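Local coordinates for protein 4-hydroxy-tetrahydrodipicolinate synthase (Thermotoga maritima, PDB 1O5K) that probably catalyses the condensation of pyruvate with L-aspartate semialdehyde to 4-hydroxy-tetrahydrodipicolinate, a step of lysine biosynthesis, at residues 13-17 with 214-218; 18-22 with 38-42; 206-211 with 232-237; 228-232 with 247-251. All coordinates share one frame. Residues are numbered along the deposited sequence.

Contact 1. Residues 13-17 with 214-218; sequences MFRGV and GDGVI
This is a parallel beta-bridge contact in the TIM barrel of a DapA-family lyase, where strand 16-20, the first of the barrel, pairs with strand 216-219 from much later in the chain. Bridging sequence positions nearly 200 residues apart is how the barrel wall closes here. G16 lies beside G216 (CA-CA 4.2 Å) and V17 beside V217 (CA-CA 5.1 Å). G216 is bracketed by two backbone hydrogen bonds: G16 N donates to D215 O (2.9 Å) and V217 N to G16 O (2.9 Å). The tight glycine pair has a steric reason. G16 (phi/psi 101/-131) and G216 (132/-145) hold backbone angles at which a CB would jam against the preceding carbonyl, and a CB on G216 would also strike G16 O. V17 (chi1 t) and V217 (chi1 p) project to one face of the sheet, their CG2 and CG1 atoms 3.9 Å apart, and M229 of helix 226-237 packs against both. The ring edge of F14 (chi1 p) meets I218, a predicted pyruvate-binding residue, with F14 CZ 3.7 Å from I218 CG1; the F14 ring also stacks with W199. Just before the two strands begin, D215 is shared between two cations: OD1 forms a salt bridge with K190, and OD2 one with R15, whose NE lies 3.0 Å from D215 OD2.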
loop_
_atom_site.group_PDB
_atom_site.type_symbol
_atom_site.label_atom_id
_atom_site.label_comp_id
_atom_site.label_asym_id
_atom_site.label_seq_id
_atom_site.Cartn_x
_atom_site.Cartn_y
_atom_site.Cartn_z
ATOM N N MET A 13 10.894 -33.361 -5.673
ATOM C CA MET A 13 9.809 -33.480 -4.681
ATOM C C MET A 13 8.512 -33.908 -5.388
ATOM O O MET A 13 8.094 -35.077 -5.311
ATOM C CB MET A 13 9.565 -32.184 -3.875
ATOM C CG MET A 13 10.745 -31.631 -3.050
ATOM S SD MET A 13 11.165 -32.780 -1.713
ATOM C CE MET A 13 12.436 -31.863 -0.887
ATOM N N PHE A 14 7.917 -32.990 -6.141
ATOM C CA PHE A 14 6.645 -33.259 -6.758
ATOM C C PHE A 14 6.237 -32.178 -7.728
ATOM O O PHE A 14 6.765 -31.059 -7.674
ATOM C CB PHE A 14 5.555 -33.403 -5.684
ATOM C CG PHE A 14 5.114 -32.077 -5.085
ATOM C CD1 PHE A 14 3.975 -31.421 -5.552
ATOM C CD2 PHE A 14 5.835 -31.489 -4.065
ATOM C CE1 PHE A 14 3.567 -30.210 -5.007
ATOM C CE2 PHE A 14 5.475 -30.279 -3.542
ATOM C CZ PHE A 14 4.330 -29.607 -3.998
ATOM N N ARG A 15 5.325 -32.533 -8.634
ATOM C CA ARG A 15 4.601 -31.554 -9.440
ATOM C C ARG A 15 3.128 -31.769 -9.188
ATOM O O ARG A 15 2.688 -32.899 -8.913
ATOM C CB ARG A 15 4.873 -31.714 -10.932
ATOM C CG ARG A 15 6.304 -31.355 -11.300
ATOM C CD ARG A 15 6.498 -31.234 -12.782
ATOM N NE ARG A 15 6.214 -29.885 -13.257
ATOM C CZ ARG A 15 5.647 -29.590 -14.429
ATOM N NH1 ARG A 15 5.247 -30.548 -15.267
ATOM N NH2 ARG A 15 5.460 -28.322 -14.758
ATOM N N GLY A 16 2.362 -30.685 -9.278
ATOM C CA GLY A 16 0.952 -30.751 -8.983
ATOM C C GLY A 16 0.687 -30.218 -7.597
ATOM O O GLY A 16 1.178 -29.152 -7.267
ATOM N N VAL A 17 -0.073 -30.982 -6.790
ATOM C CA VAL A 17 -0.637 -30.463 -5.538
ATOM C C VAL A 17 0.030 -31.129 -4.344
ATOM O O VAL A 17 0.077 -32.373 -4.268
ATOM C CB VAL A 17 -2.142 -30.730 -5.442
ATOM C CG1 VAL A 17 -2.665 -30.211 -4.096
ATOM C CG2 VAL A 17 -2.840 -30.061 -6.587
ATOM N N GLY A 214 5.370 -22.508 -13.753
ATOM C CA GLY A 214 5.662 -23.159 -12.499
ATOM C C GLY A 214 5.119 -24.573 -12.420
ATOM O O GLY A 214 4.628 -25.132 -13.410
ATOM N N ASP A 215 5.241 -25.143 -11.227
ATOM C CA ASP A 215 5.146 -26.569 -11.016
ATOM C C ASP A 215 3.952 -27.105 -10.193
ATOM O O ASP A 215 3.846 -28.305 -9.966
ATOM C CB ASP A 215 6.465 -27.075 -10.439
ATOM C CG ASP A 215 7.580 -26.784 -11.367
ATOM O OD1 ASP A 215 8.357 -25.849 -11.112
ATOM O OD2 ASP A 215 7.638 -27.349 -12.463
ATOM N N GLY A 216 3.039 -26.221 -9.812
ATOM C CA GLY A 216 1.916 -26.612 -9.021
ATOM C C GLY A 216 1.682 -25.706 -7.842
ATOM O O GLY A 216 1.897 -24.493 -7.904
ATOM N N VAL A 217 1.230 -26.303 -6.754
ATOM C CA VAL A 217 0.764 -25.565 -5.598
ATOM C C VAL A 217 0.947 -26.324 -4.300
ATOM O O VAL A 217 0.785 -27.530 -4.254
ATOM C CB VAL A 217 -0.724 -25.133 -5.725
ATOM C CG1 VAL A 217 -1.630 -26.359 -5.978
ATOM C CG2 VAL A 217 -1.225 -24.305 -4.509
ATOM N N ILE A 218 1.378 -25.593 -3.270
ATOM C CA ILE A 218 1.345 -26.091 -1.911
ATOM C C ILE A 218 0.102 -25.407 -1.302
ATOM O O ILE A 218 0.079 -24.190 -1.065
ATOM C CB ILE A 218 2.637 -25.849 -1.147
ATOM C CG1 ILE A 218 3.769 -26.704 -1.765
ATOM C CG2 ILE A 218 2.385 -26.210 0.345
ATOM C CD1 ILE A 218 5.202 -26.334 -1.279
#

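Contact 2. Residues 18-22 with 38-42; sequences GTAIV and LVRYQ
I21, L38 and Q42 have the most surface buried in this contact between the first strand of the TIM barrel and the helix that follows it, the beginning of the beta-alpha repeat. Segment 18-22 runs in extended conformation from strand 16-20, while 38-42 is regular helix (phi/psi near -63/-45, with Q42 N bonded to L38 O at 3.1 Å). In register, T19 faces Q42 (nearest CA atoms 7.7 Å apart) and I21 faces V39 (8.1 Å). The CB atoms of T19 and I21 point toward the helix; that of A20 between them does not, the alternation expected of a strand with one side to the helical layer. I21 (chi1 t, chi2 t) reaches between helix residues: its CG1 is 3.6 Å from L38 CD2 and its CD1 3.8 Å from V39 CG2. L38 (chi1 t, chi2 p) also brings CD2 to 3.5 Å from V22 CG2, and V22 is in turn about 4 Å, side chain to side chain, from T56, a predicted pyruvate-binding residue. L271 of helix 265-273 packs on both V22 and L38. Q42 (chi1 m, chi2 m) brings OE1 to T19, while its NE2 bonds to the carbonyl of S222, in the loop after strand 216-219. With T19 at chi1 m, its OG1, which also bonds to S222 OG, donates to Q42 OE1 in a short 2.6 Å hydrogen bond.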
loop_
_atom_site.group_PDB
_atom_site.type_symbol
_atom_site.label_atom_id
_atom_site.label_comp_id
_atom_site.label_asym_id
_atom_site.label_seq_id
_atom_site.Cartn_x
_atom_site.Cartn_y
_atom_site.Cartn_z
ATOM N N GLY A 18 0.571 -30.296 -3.465
ATOM C CA GLY A 18 1.078 -30.680 -2.165
ATOM C C GLY A 18 0.189 -30.024 -1.129
ATOM O O GLY A 18 0.064 -28.813 -1.109
ATOM N N THR A 19 -0.492 -30.834 -0.316
ATOM C CA THR A 19 -1.423 -30.277 0.685
ATOM C C THR A 19 -0.709 -29.797 1.923
ATOM O O THR A 19 0.005 -30.538 2.510
ATOM C CB THR A 19 -2.434 -31.310 1.065
ATOM O OG1 THR A 19 -3.262 -31.597 -0.103
ATOM C CG2 THR A 19 -3.412 -30.806 2.122
ATOM N N ALA A 20 -0.944 -28.545 2.303
ATOM C CA ALA A 20 -0.416 -28.005 3.561
ATOM C C ALA A 20 -1.462 -28.403 4.592
ATOM O O ALA A 20 -2.458 -27.726 4.809
ATOM C CB ALA A 20 -0.256 -26.516 3.476
ATOM N N ILE A 21 -1.231 -29.539 5.210
ATOM C CA ILE A 21 -2.296 -30.230 5.966
ATOM C C ILE A 21 -2.405 -29.614 7.363
ATOM O O ILE A 21 -1.402 -29.183 7.942
ATOM C CB ILE A 21 -2.047 -31.742 5.984
ATOM C CG1 ILE A 21 -3.316 -32.475 6.454
ATOM C CG2 ILE A 21 -0.804 -32.113 6.835
ATOM C CD1 ILE A 21 -3.324 -33.958 6.208
ATOM N N VAL A 22 -3.646 -29.452 7.828
ATOM C CA VAL A 22 -3.914 -29.019 9.204
ATOM C C VAL A 22 -3.432 -30.048 10.248
ATOM O O VAL A 22 -3.195 -31.205 9.947
ATOM C CB VAL A 22 -5.410 -28.725 9.471
ATOM C CG1 VAL A 22 -5.998 -27.672 8.520
ATOM C CG2 VAL A 22 -6.217 -30.011 9.402
ATOM N N LEU A 38 -7.858 -37.654 7.546
ATOM C CA LEU A 38 -7.569 -36.572 6.622
ATOM C C LEU A 38 -6.455 -36.975 5.648
ATOM O O LEU A 38 -6.571 -36.710 4.455
ATOM C CB LEU A 38 -7.226 -35.286 7.377
ATOM C CG LEU A 38 -7.120 -34.051 6.508
ATOM C CD1 LEU A 38 -8.404 -33.884 5.660
ATOM C CD2 LEU A 38 -6.812 -32.776 7.331
ATOM N N VAL A 39 -5.397 -37.615 6.152
ATOM C CA VAL A 39 -4.296 -38.068 5.277
ATOM C C VAL A 39 -4.873 -39.059 4.260
ATOM O O VAL A 39 -4.626 -38.922 3.088
ATOM C CB VAL A 39 -3.157 -38.688 6.069
ATOM C CG1 VAL A 39 -2.101 -39.349 5.147
ATOM C CG2 VAL A 39 -2.514 -37.622 6.980
ATOM N N ARG A 40 -5.707 -39.998 4.708
ATOM C CA ARG A 40 -6.280 -40.979 3.779
ATOM C C ARG A 40 -7.137 -40.309 2.669
ATOM O O ARG A 40 -7.052 -40.673 1.492
ATOM C CB ARG A 40 -7.057 -42.055 4.526
ATOM C CG ARG A 40 -6.139 -42.923 5.391
ATOM C CD ARG A 40 -6.852 -44.094 6.121
ATOM N NE ARG A 40 -5.872 -44.723 7.011
ATOM C CZ ARG A 40 -4.861 -45.498 6.600
ATOM N NH1 ARG A 40 -4.710 -45.802 5.308
ATOM N NH2 ARG A 40 -3.995 -45.992 7.482
ATOM N N TYR A 41 -7.892 -39.288 3.038
ATOM C CA TYR A 41 -8.634 -38.461 2.059
ATOM C C TYR A 41 -7.749 -37.797 1.022
ATOM O O TYR A 41 -8.115 -37.728 -0.140
ATOM C CB TYR A 41 -9.439 -37.427 2.856
ATOM C CG TYR A 41 -10.350 -36.466 2.108
ATOM C CD1 TYR A 41 -11.380 -36.930 1.296
ATOM C CD2 TYR A 41 -10.254 -35.089 2.321
ATOM C CE1 TYR A 41 -12.244 -36.047 0.676
ATOM C CE2 TYR A 41 -11.131 -34.195 1.691
ATOM C CZ TYR A 41 -12.125 -34.665 0.895
ATOM O OH TYR A 41 -13.004 -33.755 0.302
ATOM N N GLN A 42 -6.601 -37.261 1.447
ATOM C CA GLN A 42 -5.646 -36.685 0.513
ATOM C C GLN A 42 -5.112 -37.758 -0.460
ATOM O O GLN A 42 -5.061 -37.543 -1.678
ATOM C CB GLN A 42 -4.494 -36.047 1.279
ATOM C CG GLN A 42 -4.980 -34.920 2.191
ATOM C CD GLN A 42 -5.646 -33.792 1.409
ATOM O OE1 GLN A 42 -5.108 -33.297 0.421
ATOM N NE2 GLN A 42 -6.810 -33.396 1.847
#

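Contact 3. Residues 206-211 with 232-237; sequences TFYLLC and LCAEYF
Two neighbouring helices of the outer layer of the TIM barrel, 206-212 and 226-237, pack here side by side with strand 216-219 between them in sequence. Their short segments run nearly parallel, crossing at -24° with the axes 10.5 Å apart; F207 sits level with L232 (CA-CA 7.5 Å) and L210 with Y236 (7.3 Å). The central element is a knob into a hole: L210 (chi1 m, chi2 t) inserts among L232, C233, Y236 and F237. Its CD1 is 3.8 Å from L232 CD2, and its CD2 is 3.7 Å from F237 CE2. The Y236 ring (chi1 t, chi2 88°) lies flat against the knob, with L210 CB 3.7 Å from the ring centroid and 7° off the normal, a CH-pi contact over the face. C211 adds an oblique sulfur-aromatic contact, SG to Y236 CE1 at 3.9 Å. At the other end T206 CG2 touches L232 CD2 (3.9 Å). C211 also packs on C211 of the second subunit, and Y236 on its L241, so this pair borders a subunit interface. Successive parallel helices with a strand between them in sequence are typical of the repeating beta/alpha units of a (beta/alpha)8 barrel.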
loop_
_atom_site.group_PDB
_atom_site.type_symbol
_atom_site.label_atom_id
_atom_site.label_comp_id
_atom_site.label_asym_id
_atom_site.label_seq_id
_atom_site.Cartn_x
_atom_site.Cartn_y
_atom_site.Cartn_z
ATOM N N THR A 206 -2.572 -20.259 -8.304
ATOM C CA THR A 206 -2.052 -21.505 -8.933
ATOM C C THR A 206 -2.166 -21.472 -10.455
ATOM O O THR A 206 -1.194 -21.739 -11.171
ATOM C CB THR A 206 -2.779 -22.717 -8.404
ATOM O OG1 THR A 206 -2.668 -22.753 -6.979
ATOM C CG2 THR A 206 -2.118 -24.003 -8.956
ATOM N N PHE A 207 -3.360 -21.185 -10.965
ATOM C CA PHE A 207 -3.587 -21.110 -12.395
ATOM C C PHE A 207 -2.559 -20.204 -13.101
ATOM O O PHE A 207 -1.906 -20.595 -14.067
ATOM C CB PHE A 207 -5.026 -20.666 -12.729
ATOM C CG PHE A 207 -5.268 -20.489 -14.194
ATOM C CD1 PHE A 207 -5.280 -21.584 -15.043
ATOM C CD2 PHE A 207 -5.417 -19.195 -14.755
ATOM C CE1 PHE A 207 -5.482 -21.447 -16.397
ATOM C CE2 PHE A 207 -5.570 -19.047 -16.137
ATOM C CZ PHE A 207 -5.594 -20.176 -16.943
ATOM N N TYR A 208 -2.390 -19.013 -12.569
ATOM C CA TYR A 208 -1.522 -18.042 -13.191
ATOM C C TYR A 208 -0.041 -18.425 -13.014
ATOM O O TYR A 208 0.760 -18.191 -13.917
ATOM C CB TYR A 208 -1.845 -16.623 -12.737
ATOM C CG TYR A 208 -3.189 -16.185 -13.211
ATOM C CD1 TYR A 208 -3.428 -15.918 -14.551
ATOM C CD2 TYR A 208 -4.285 -16.134 -12.314
ATOM C CE1 TYR A 208 -4.687 -15.596 -15.003
ATOM C CE2 TYR A 208 -5.565 -15.786 -12.781
ATOM C CZ TYR A 208 -5.760 -15.532 -14.094
ATOM O OH TYR A 208 -7.022 -15.199 -14.569
ATOM N N LEU A 209 0.296 -19.030 -11.884
ATOM C CA LEU A 209 1.625 -19.557 -11.689
ATOM C C LEU A 209 1.935 -20.705 -12.619
ATOM O O LEU A 209 3.046 -20.756 -13.143
ATOM C CB LEU A 209 1.859 -19.935 -10.231
ATOM C CG LEU A 209 3.252 -20.454 -9.972
ATOM C CD1 LEU A 209 3.716 -19.762 -8.661
ATOM C CD2 LEU A 209 3.193 -21.963 -9.904
ATOM N N LEU A 210 0.965 -21.595 -12.885
ATOM C CA LEU A 210 1.152 -22.587 -13.951
ATOM C C LEU A 210 1.430 -21.920 -15.307
ATOM O O LEU A 210 2.340 -22.329 -16.027
ATOM C CB LEU A 210 -0.073 -23.542 -14.026
ATOM C CG LEU A 210 -0.189 -24.439 -12.759
ATOM C CD1 LEU A 210 -1.527 -25.067 -12.725
ATOM C CD2 LEU A 210 0.928 -25.516 -12.782
ATOM N N CYS A 211 0.635 -20.900 -15.665
ATOM C CA CYS A 211 0.765 -20.172 -16.932
ATOM C C CYS A 211 2.145 -19.514 -17.012
ATOM O O CYS A 211 2.725 -19.442 -18.122
ATOM C CB CYS A 211 -0.334 -19.107 -17.087
ATOM S SG CYS A 211 -1.973 -19.805 -17.393
ATOM N N LEU A 232 -7.197 -29.143 -11.375
ATOM C CA LEU A 232 -6.749 -27.859 -11.880
ATOM C C LEU A 232 -5.358 -27.995 -12.474
ATOM O O LEU A 232 -5.117 -27.540 -13.586
ATOM C CB LEU A 232 -6.812 -26.796 -10.778
ATOM C CG LEU A 232 -6.511 -25.323 -11.106
ATOM C CD1 LEU A 232 -7.006 -24.429 -9.990
ATOM C CD2 LEU A 232 -5.022 -25.083 -11.335
ATOM N N CYS A 233 -4.425 -28.616 -11.743
ATOM C CA CYS A 233 -3.049 -28.780 -12.253
ATOM C C CYS A 233 -2.995 -29.782 -13.392
ATOM O O CYS A 233 -2.396 -29.523 -14.435
ATOM C CB CYS A 233 -2.093 -29.184 -11.139
ATOM S SG CYS A 233 -2.039 -27.997 -9.755
ATOM N N ALA A 234 -3.657 -30.916 -13.213
ATOM C CA ALA A 234 -3.623 -31.988 -14.188
ATOM C C ALA A 234 -4.121 -31.543 -15.557
ATOM O O ALA A 234 -3.500 -31.875 -16.608
ATOM C CB ALA A 234 -4.433 -33.186 -13.684
ATOM N N GLU A 235 -5.218 -30.788 -15.578
ATOM C CA GLU A 235 -5.702 -30.250 -16.819
ATOM C C GLU A 235 -4.679 -29.316 -17.478
ATOM O O GLU A 235 -4.503 -29.341 -18.707
ATOM C CB GLU A 235 -7.045 -29.536 -16.618
ATOM C CG GLU A 235 -8.208 -30.448 -16.332
ATOM C CD GLU A 235 -8.681 -31.237 -17.538
ATOM O OE1 GLU A 235 -8.063 -31.161 -18.625
ATOM O OE2 GLU A 235 -9.670 -31.964 -17.405
ATOM N N TYR A 236 -3.977 -28.521 -16.672
ATOM C CA TYR A 236 -2.995 -27.602 -17.218
ATOM C C TYR A 236 -1.858 -28.406 -17.843
ATOM O O TYR A 236 -1.482 -28.180 -18.991
ATOM C CB TYR A 236 -2.433 -26.633 -16.150
ATOM C CG TYR A 236 -1.503 -25.636 -16.760
ATOM C CD1 TYR A 236 -1.978 -24.442 -17.274
ATOM C CD2 TYR A 236 -0.176 -25.955 -16.998
ATOM C CE1 TYR A 236 -1.126 -23.542 -17.881
ATOM C CE2 TYR A 236 0.667 -25.075 -17.637
ATOM C CZ TYR A 236 0.190 -23.884 -18.088
ATOM O OH TYR A 236 1.029 -23.047 -18.768
ATOM N N PHE A 237 -1.320 -29.318 -17.070
ATOM C CA PHE A 237 -0.204 -30.164 -17.531
ATOM C C PHE A 237 -0.543 -30.976 -18.772
ATOM O O PHE A 237 0.342 -31.296 -19.558
ATOM C CB PHE A 237 0.235 -31.066 -16.401
ATOM C CG PHE A 237 0.867 -30.343 -15.212
ATOM C CD1 PHE A 237 0.718 -30.850 -13.930
ATOM C CD2 PHE A 237 1.651 -29.218 -15.389
ATOM C CE1 PHE A 237 1.312 -30.223 -12.849
ATOM C CE2 PHE A 237 2.252 -28.593 -14.292
ATOM C CZ PHE A 237 2.085 -29.105 -13.049
#

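Contact 4. Residues 228-232 with 247-251; sequences QMVEL and VHRKL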
loop_
_atom_site.group_PDB
_atom_site.type_symbol
_atom_site.label_atom_id
_atom_site.label_comp_id
_atom_site.label_asym_id
_atom_site.label_seq_id
_atom_site.Cartn_x
_atom_site.Cartn_y
_atom_site.Cartn_z
ATOM N N GLN A 228 -10.314 -31.619 -6.746
ATOM C CA GLN A 228 -10.513 -30.422 -7.585
ATOM C C GLN A 228 -9.218 -29.665 -7.786
ATOM O O GLN A 228 -8.885 -29.252 -8.925
ATOM C CB GLN A 228 -11.618 -29.527 -6.984
ATOM C CG GLN A 228 -12.975 -30.183 -7.007
ATOM C CD GLN A 228 -13.177 -31.357 -6.029
ATOM O OE1 GLN A 228 -12.651 -31.377 -4.901
ATOM N NE2 GLN A 228 -13.967 -32.343 -6.472
ATOM N N MET A 229 -8.424 -29.493 -6.719
ATOM C CA MET A 229 -7.100 -28.867 -6.918
ATOM C C MET A 229 -6.170 -29.712 -7.774
ATOM O O MET A 229 -5.420 -29.200 -8.608
ATOM C CB MET A 229 -6.426 -28.587 -5.571
ATOM C CG MET A 229 -7.074 -27.507 -4.796
ATOM S SD MET A 229 -7.037 -25.856 -5.662
ATOM C CE MET A 229 -5.376 -25.374 -5.712
ATOM N N VAL A 230 -6.255 -31.021 -7.630
ATOM C CA VAL A 230 -5.461 -31.913 -8.473
ATOM C C VAL A 230 -5.857 -31.760 -9.919
ATOM O O VAL A 230 -5.004 -31.729 -10.781
ATOM C CB VAL A 230 -5.612 -33.389 -8.005
ATOM C CG1 VAL A 230 -5.077 -34.381 -9.011
ATOM C CG2 VAL A 230 -4.905 -33.566 -6.708
ATOM N N GLU A 231 -7.166 -31.721 -10.187
ATOM C CA GLU A 231 -7.696 -31.527 -11.535
ATOM C C GLU A 231 -7.247 -30.204 -12.157
ATOM O O GLU A 231 -6.998 -30.164 -13.334
ATOM C CB GLU A 231 -9.228 -31.599 -11.495
ATOM C CG GLU A 231 -9.964 -31.300 -12.784
ATOM C CD GLU A 231 -11.500 -31.285 -12.624
ATOM O OE1 GLU A 231 -12.196 -31.473 -13.666
ATOM O OE2 GLU A 231 -12.012 -31.043 -11.480
ATOM N N LEU A 232 -7.197 -29.143 -11.375
ATOM C CA LEU A 232 -6.749 -27.859 -11.880
ATOM C C LEU A 232 -5.358 -27.995 -12.474
ATOM O O LEU A 232 -5.117 -27.540 -13.586
ATOM C CB LEU A 232 -6.812 -26.796 -10.778
ATOM C CG LEU A 232 -6.511 -25.323 -11.106
ATOM C CD1 LEU A 232 -7.006 -24.429 -9.990
ATOM C CD2 LEU A 232 -5.022 -25.083 -11.335
ATOM N N VAL A 247 -11.734 -24.900 -13.825
ATOM C CA VAL A 247 -11.639 -25.440 -12.453
ATOM C C VAL A 247 -11.308 -24.318 -11.487
ATOM O O VAL A 247 -11.861 -24.201 -10.404
ATOM C CB VAL A 247 -10.565 -26.561 -12.318
ATOM C CG1 VAL A 247 -10.467 -27.003 -10.871
ATOM C CG2 VAL A 247 -10.878 -27.730 -13.240
ATOM N N HIS A 248 -10.334 -23.502 -11.861
ATOM C CA HIS A 248 -9.934 -22.347 -11.074
ATOM C C HIS A 248 -11.137 -21.438 -10.776
ATOM O O HIS A 248 -11.371 -20.984 -9.636
ATOM C CB HIS A 248 -8.859 -21.593 -11.841
ATOM C CG HIS A 248 -8.672 -20.165 -11.423
ATOM N ND1 HIS A 248 -7.916 -19.808 -10.319
ATOM C CD2 HIS A 248 -9.071 -19.007 -12.002
ATOM C CE1 HIS A 248 -7.881 -18.482 -10.238
ATOM N NE2 HIS A 248 -8.603 -17.982 -11.229
ATOM N N ARG A 249 -11.906 -21.167 -11.801
ATOM C CA ARG A 249 -13.069 -20.300 -11.650
ATOM C C ARG A 249 -14.127 -20.922 -10.752
ATOM O O ARG A 249 -14.708 -20.250 -9.906
ATOM C CB ARG A 249 -13.643 -19.938 -13.021
ATOM C CG ARG A 249 -12.632 -19.097 -13.905
ATOM C CD ARG A 249 -12.530 -17.670 -13.466
ATOM N NE ARG A 249 -11.467 -16.841 -14.083
ATOM C CZ ARG A 249 -11.473 -16.428 -15.352
ATOM N NH1 ARG A 249 -12.409 -16.838 -16.226
ATOM N NH2 ARG A 249 -10.507 -15.629 -15.778
ATOM N N LYS A 250 -14.353 -22.214 -10.888
ATOM C CA LYS A 250 -15.391 -22.887 -10.051
ATOM C C LYS A 250 -15.026 -22.949 -8.570
ATOM O O LYS A 250 -15.910 -22.931 -7.699
ATOM C CB LYS A 250 -15.669 -24.258 -10.593
ATOM C CG LYS A 250 -16.520 -24.227 -11.853
ATOM C CD LYS A 250 -16.799 -25.636 -12.357
ATOM C CE LYS A 250 -17.484 -25.584 -13.726
ATOM N NZ LYS A 250 -17.848 -26.932 -14.264
ATOM N N LEU A 251 -13.713 -23.004 -8.306
ATOM C CA LEU A 251 -13.143 -23.075 -6.973
ATOM C C LEU A 251 -12.978 -21.722 -6.311
ATOM O O LEU A 251 -12.773 -21.637 -5.091
ATOM C CB LEU A 251 -11.766 -23.724 -6.997
ATOM C CG LEU A 251 -11.782 -25.218 -7.155
ATOM C CD1 LEU A 251 -10.369 -25.750 -7.245
ATOM C CD2 LEU A 251 -12.538 -25.868 -6.000
#
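Apolar packing dominates this antiparallel pair, in which helix 226-237, the last of the barrel, meets helix 241-257, the first of the C-terminal helices; the segment axes make 149° and approach to 9.7 Å. V247 and L251, one turn apart, face Q228 and L232, likewise one turn apart, and the backbones come closest at L232 and V247 (CA-CA 5.5 Å). V247 CG1 lies 3.7 Å from L232 CB. The same methyl, V247 CG1, is 3.4 Å from Q228 O, so the valine nestles against the helix backbone itself. L232 CD1 continues the contact to H248, 3.8 Å from H248 CA. The two methyls of L251 have different partners: CD1 is 3.7 Å from M229 SD and CD2 3.9 Å from Q228 CB.

Polar residues take part through their carbon atoms. Q228 offers CB and turns its amide away, while E231 places its carboxylate carbon CD 3.7 Å from V247 CG2 at the edge of the contact. The imidazole of H248 also leads away, and its NE2 bonds to D183 of the second subunit, to which R249 forms a salt bridge.

With no polar bond between the segments, the helices are held by shape and apolar burial, while the polar ends of H248 and R249 are directed at D183 of the second subunit.

Contacts 1 to 3 lie in the TIM barrel; contact 4 joins its last helix to the C-terminal helices. Contacts 1 and 2 share strand 16-20 with centres 14 Å apart, and contact 2 is nested within the long loop that contact 1 closes. They touch where V217 O meets G18 N at 2.9 Å. Contacts 3 and 4 share helix 226-237, and L232 itself; their centres are 9 Å apart and their segments alternate along the chain. Contact 3 is also 9 Å from contact 1, centre to centre, and touches it where V217 CG2 lies 3.3 Å from T206 OG1. Contact 1 thus lies in the barrel wall, contact 2 joins that wall to a helix, and contacts 3 and 4 lie between helices, where both touch the second subunit.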